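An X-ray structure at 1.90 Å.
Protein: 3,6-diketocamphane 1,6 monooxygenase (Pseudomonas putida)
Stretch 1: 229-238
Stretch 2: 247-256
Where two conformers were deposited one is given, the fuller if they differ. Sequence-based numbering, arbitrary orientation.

Stretch 1, residues 229-238: ALKRHWEVYS
Stretch 2, residues 247-256: TPDRSRHAVS

Trp234 is the centre of this contact. Residues 229-238 form regular α-helix, with i to i-4 backbone hydrogen bonds such as Ser238 N to Trp234 O (2.9 Å). Residues 247-256 pack along it as an extended loop (Pro248 at -65/134), a 3-10 turn at 250-252 and a strand from Ala254. The two stretches run in opposite senses: the CA atoms of Leu230 and Val255 lie 8.7 Å apart, those of Trp234 and Arg250 8.4 Å, and those of Ser238 and Pro248 5.5 Å.

Trp234 (chi1 t, chi2 -102°) points toward the second stretch, and its broad indole touches four residues there. Trp234 CZ2 packs 3.9 Å from Pro248 CB, whose compact ring also fits against Tyr237 (CE2 to Pro248 CB, 4.3 Å; Tyr237 chi1 t, chi2 82°) and Ser238 (CB to Pro248 CG, 3.8 Å). His253 (chi1 t, -174° at chi2) brings ND1 to 3.6 Å from Trp234 CE3; the planes differ by 25°, but with six-membered ring and imidazole centroids 5.4 Å apart the rings barely overlap. At the strand end, Leu230 (t, p) reaches inward, its CD1 3.9 Å from Val255 CG2 (Val255 chi1 t) and 4.0 Å from His253 CE1.

Arg250 (m, t, t, -86°) covers one indole face. Its flat guanidinium stacks there, CZ 3.8 Å from the centroid of the Trp234 five-membered ring, a cation-pi contact, while Arg250 CG makes a CH-pi contact 3.9 Å from the six-membered centroid. Arginine suits this place by joining an apolar stem to a planar charge.

At the indole edge, Asp249 O lies 3.5 Å from Trp234 CH2. No direct hydrogen bond crosses the contact; instead a water donates to Tyr237 OH (2.7 Å) and accepts from Asp249 N (2.9 Å). Ser238 (chi1 p) turns its OG back to Trp234 O, 2.6 Å away, satisfying its hydroxyl within the helix.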

# COMPACT_ATOMS: atom_id res chain seq x y z
N ALA A 229 -9.22 -34.81 -0.78
CA ALA A 229 -8.82 -33.62 -0.02
C ALA A 229 -9.93 -32.58 -0.02
O ALA A 229 -10.18 -31.97 1.02
CB ALA A 229 -7.52 -33.02 -0.56
N LEU A 230 -10.60 -32.40 -1.15
CA LEU A 230 -11.67 -31.41 -1.20
C LEU A 230 -12.78 -31.78 -0.22
O LEU A 230 -13.29 -30.93 0.52
CB LEU A 230 -12.20 -31.22 -2.63
CG LEU A 230 -13.16 -30.04 -2.81
CD1 LEU A 230 -12.53 -28.72 -2.37
CD2 LEU A 230 -13.68 -29.94 -4.24
N LYS A 231 -13.13 -33.06 -0.20
CA LYS A 231 -14.15 -33.53 0.73
C LYS A 231 -13.65 -33.48 2.17
O LYS A 231 -14.37 -33.02 3.05
CB LYS A 231 -14.63 -34.93 0.34
CG LYS A 231 -15.52 -34.93 -0.90
CD LYS A 231 -16.20 -36.28 -1.12
CE LYS A 231 -15.21 -37.34 -1.58
NZ LYS A 231 -15.73 -38.71 -1.32
N ARG A 232 -12.41 -33.91 2.41
CA ARG A 232 -11.81 -33.81 3.75
C ARG A 232 -11.79 -32.37 4.28
O ARG A 232 -12.05 -32.12 5.47
CB ARG A 232 -10.40 -34.42 3.77
CG ARG A 232 -9.79 -34.59 5.16
CD ARG A 232 -10.62 -35.51 6.05
NE ARG A 232 -10.20 -35.42 7.44
CZ ARG A 232 -11.00 -35.61 8.49
NH1 ARG A 232 -12.28 -35.90 8.32
NH2 ARG A 232 -10.50 -35.49 9.70
N HIS A 233 -11.49 -31.41 3.41
CA HIS A 233 -11.51 -29.99 3.77
C HIS A 233 -12.87 -29.59 4.31
O HIS A 233 -12.95 -28.99 5.38
CB HIS A 233 -11.11 -29.11 2.57
CG HIS A 233 -9.63 -28.95 2.41
ND1 HIS A 233 -9.06 -27.91 1.69
CD2 HIS A 233 -8.59 -29.68 2.88
CE1 HIS A 233 -7.75 -28.03 1.73
NE2 HIS A 233 -7.44 -29.09 2.45
N TRP A 234 -13.93 -29.92 3.57
CA TRP A 234 -15.27 -29.57 4.02
C TRP A 234 -15.70 -30.32 5.30
O TRP A 234 -16.35 -29.72 6.16
CB TRP A 234 -16.32 -29.67 2.91
CG TRP A 234 -17.58 -29.03 3.36
CD1 TRP A 234 -18.70 -29.67 3.80
CD2 TRP A 234 -17.84 -27.63 3.49
NE1 TRP A 234 -19.65 -28.75 4.17
CE2 TRP A 234 -19.15 -27.49 3.99
CE3 TRP A 234 -17.09 -26.47 3.21
CZ2 TRP A 234 -19.73 -26.24 4.23
CZ3 TRP A 234 -17.67 -25.24 3.44
CH2 TRP A 234 -18.98 -25.13 3.96
N GLU A 235 -15.32 -31.60 5.42
CA GLU A 235 -15.52 -32.37 6.65
C GLU A 235 -14.94 -31.63 7.86
O GLU A 235 -15.66 -31.35 8.83
CB GLU A 235 -14.86 -33.75 6.57
CG GLU A 235 -15.59 -34.78 5.73
CD GLU A 235 -14.87 -36.12 5.69
OE1 GLU A 235 -13.84 -36.28 6.37
OE2 GLU A 235 -15.33 -37.01 4.96
N VAL A 236 -13.64 -31.30 7.79
CA VAL A 236 -12.93 -30.66 8.89
C VAL A 236 -13.54 -29.31 9.24
O VAL A 236 -13.75 -29.01 10.41
CB VAL A 236 -11.41 -30.56 8.61
CG1 VAL A 236 -10.72 -29.67 9.64
CG2 VAL A 236 -10.77 -31.95 8.61
N TYR A 237 -13.84 -28.51 8.21
CA TYR A 237 -14.43 -27.18 8.39
C TYR A 237 -15.79 -27.23 9.06
O TYR A 237 -16.03 -26.48 10.01
CB TYR A 237 -14.58 -26.46 7.04
CG TYR A 237 -15.22 -25.08 7.13
CD1 TYR A 237 -14.47 -23.95 7.48
CD2 TYR A 237 -16.57 -24.90 6.83
CE1 TYR A 237 -15.06 -22.69 7.54
CE2 TYR A 237 -17.16 -23.65 6.89
CZ TYR A 237 -16.40 -22.54 7.24
OH TYR A 237 -16.99 -21.29 7.30
N SER A 238 -16.69 -28.06 8.51
CA SER A 238 -18.07 -28.13 9.01
C SER A 238 -18.13 -28.66 10.44
O SER A 238 -18.90 -28.16 11.24
CB SER A 238 -18.95 -28.97 8.08
OG SER A 238 -18.31 -30.19 7.75
N THR A 247 -23.52 -22.27 11.66
CA THR A 247 -24.07 -23.09 10.58
C THR A 247 -23.15 -23.02 9.35
O THR A 247 -23.05 -21.96 8.71
CB THR A 247 -25.50 -22.65 10.21
OG1 THR A 247 -26.18 -22.15 11.38
CG2 THR A 247 -26.29 -23.81 9.63
N PRO A 248 -22.48 -24.14 9.00
CA PRO A 248 -21.57 -24.07 7.85
C PRO A 248 -22.32 -23.79 6.55
O PRO A 248 -23.35 -24.41 6.29
CB PRO A 248 -20.92 -25.47 7.81
CG PRO A 248 -21.41 -26.22 9.02
CD PRO A 248 -22.66 -25.53 9.47
N ASP A 249 -21.80 -22.86 5.75
CA ASP A 249 -22.40 -22.43 4.49
C ASP A 249 -21.47 -22.71 3.30
O ASP A 249 -20.44 -22.04 3.13
CB ASP A 249 -22.75 -20.94 4.57
CG ASP A 249 -23.54 -20.44 3.37
OD1 ASP A 249 -23.70 -21.18 2.38
OD2 ASP A 249 -23.98 -19.27 3.41
N ARG A 250 -21.84 -23.69 2.47
CA ARG A 250 -21.03 -24.10 1.32
C ARG A 250 -20.78 -22.97 0.33
O ARG A 250 -19.75 -22.96 -0.34
CB ARG A 250 -21.67 -25.28 0.58
CG ARG A 250 -21.34 -26.64 1.17
CD ARG A 250 -21.88 -27.75 0.28
NE ARG A 250 -21.93 -29.03 0.98
CZ ARG A 250 -20.92 -29.88 1.07
NH1 ARG A 250 -19.75 -29.61 0.51
NH2 ARG A 250 -21.08 -31.02 1.74
N SER A 251 -21.73 -22.04 0.22
CA SER A 251 -21.60 -20.95 -0.75
C SER A 251 -20.46 -19.97 -0.42
O SER A 251 -20.06 -19.17 -1.25
CB SER A 251 -22.92 -20.21 -0.91
OG SER A 251 -23.27 -19.54 0.29
N ARG A 252 -19.93 -20.06 0.80
CA ARG A 252 -18.79 -19.24 1.21
C ARG A 252 -17.46 -19.91 0.84
O ARG A 252 -16.41 -19.26 0.79
CB ARG A 252 -18.85 -18.95 2.71
CG ARG A 252 -20.05 -18.13 3.16
CD ARG A 252 -20.01 -17.84 4.66
NE ARG A 252 -18.84 -17.04 5.07
CZ ARG A 252 -18.25 -17.09 6.27
NH1 ARG A 252 -18.71 -17.92 7.20
NH2 ARG A 252 -17.20 -16.32 6.54
N HIS A 253 -17.51 -21.22 0.58
CA HIS A 253 -16.33 -21.98 0.19
C HIS A 253 -15.85 -21.54 -1.20
O HIS A 253 -16.63 -21.52 -2.15
CB HIS A 253 -16.62 -23.48 0.22
CG HIS A 253 -15.39 -24.34 0.23
ND1 HIS A 253 -15.45 -25.71 0.13
CD2 HIS A 253 -14.08 -24.02 0.33
CE1 HIS A 253 -14.22 -26.20 0.17
NE2 HIS A 253 -13.37 -25.20 0.29
N ALA A 254 -14.57 -21.16 -1.29
CA ALA A 254 -13.95 -20.81 -2.57
C ALA A 254 -12.90 -21.85 -2.91
O ALA A 254 -12.12 -22.26 -2.05
CB ALA A 254 -13.34 -19.40 -2.51
N VAL A 255 -12.92 -22.30 -4.16
CA VAL A 255 -12.02 -23.38 -4.58
C VAL A 255 -11.29 -22.93 -5.83
O VAL A 255 -11.91 -22.55 -6.82
CB VAL A 255 -12.77 -24.71 -4.86
CG1 VAL A 255 -11.78 -25.80 -5.26
CG2 VAL A 255 -13.56 -25.15 -3.64
N SER A 256 -9.96 -22.98 -5.76
CA SER A 256 -9.10 -22.53 -6.85
C SER A 256 -8.81 -23.67 -7.83
O SER A 256 -8.42 -24.76 -7.41
CB SER A 256 -7.79 -21.97 -6.26
OG SER A 256 -6.83 -21.75 -7.27
O HOH W 1 -19.59 -21.19 6.60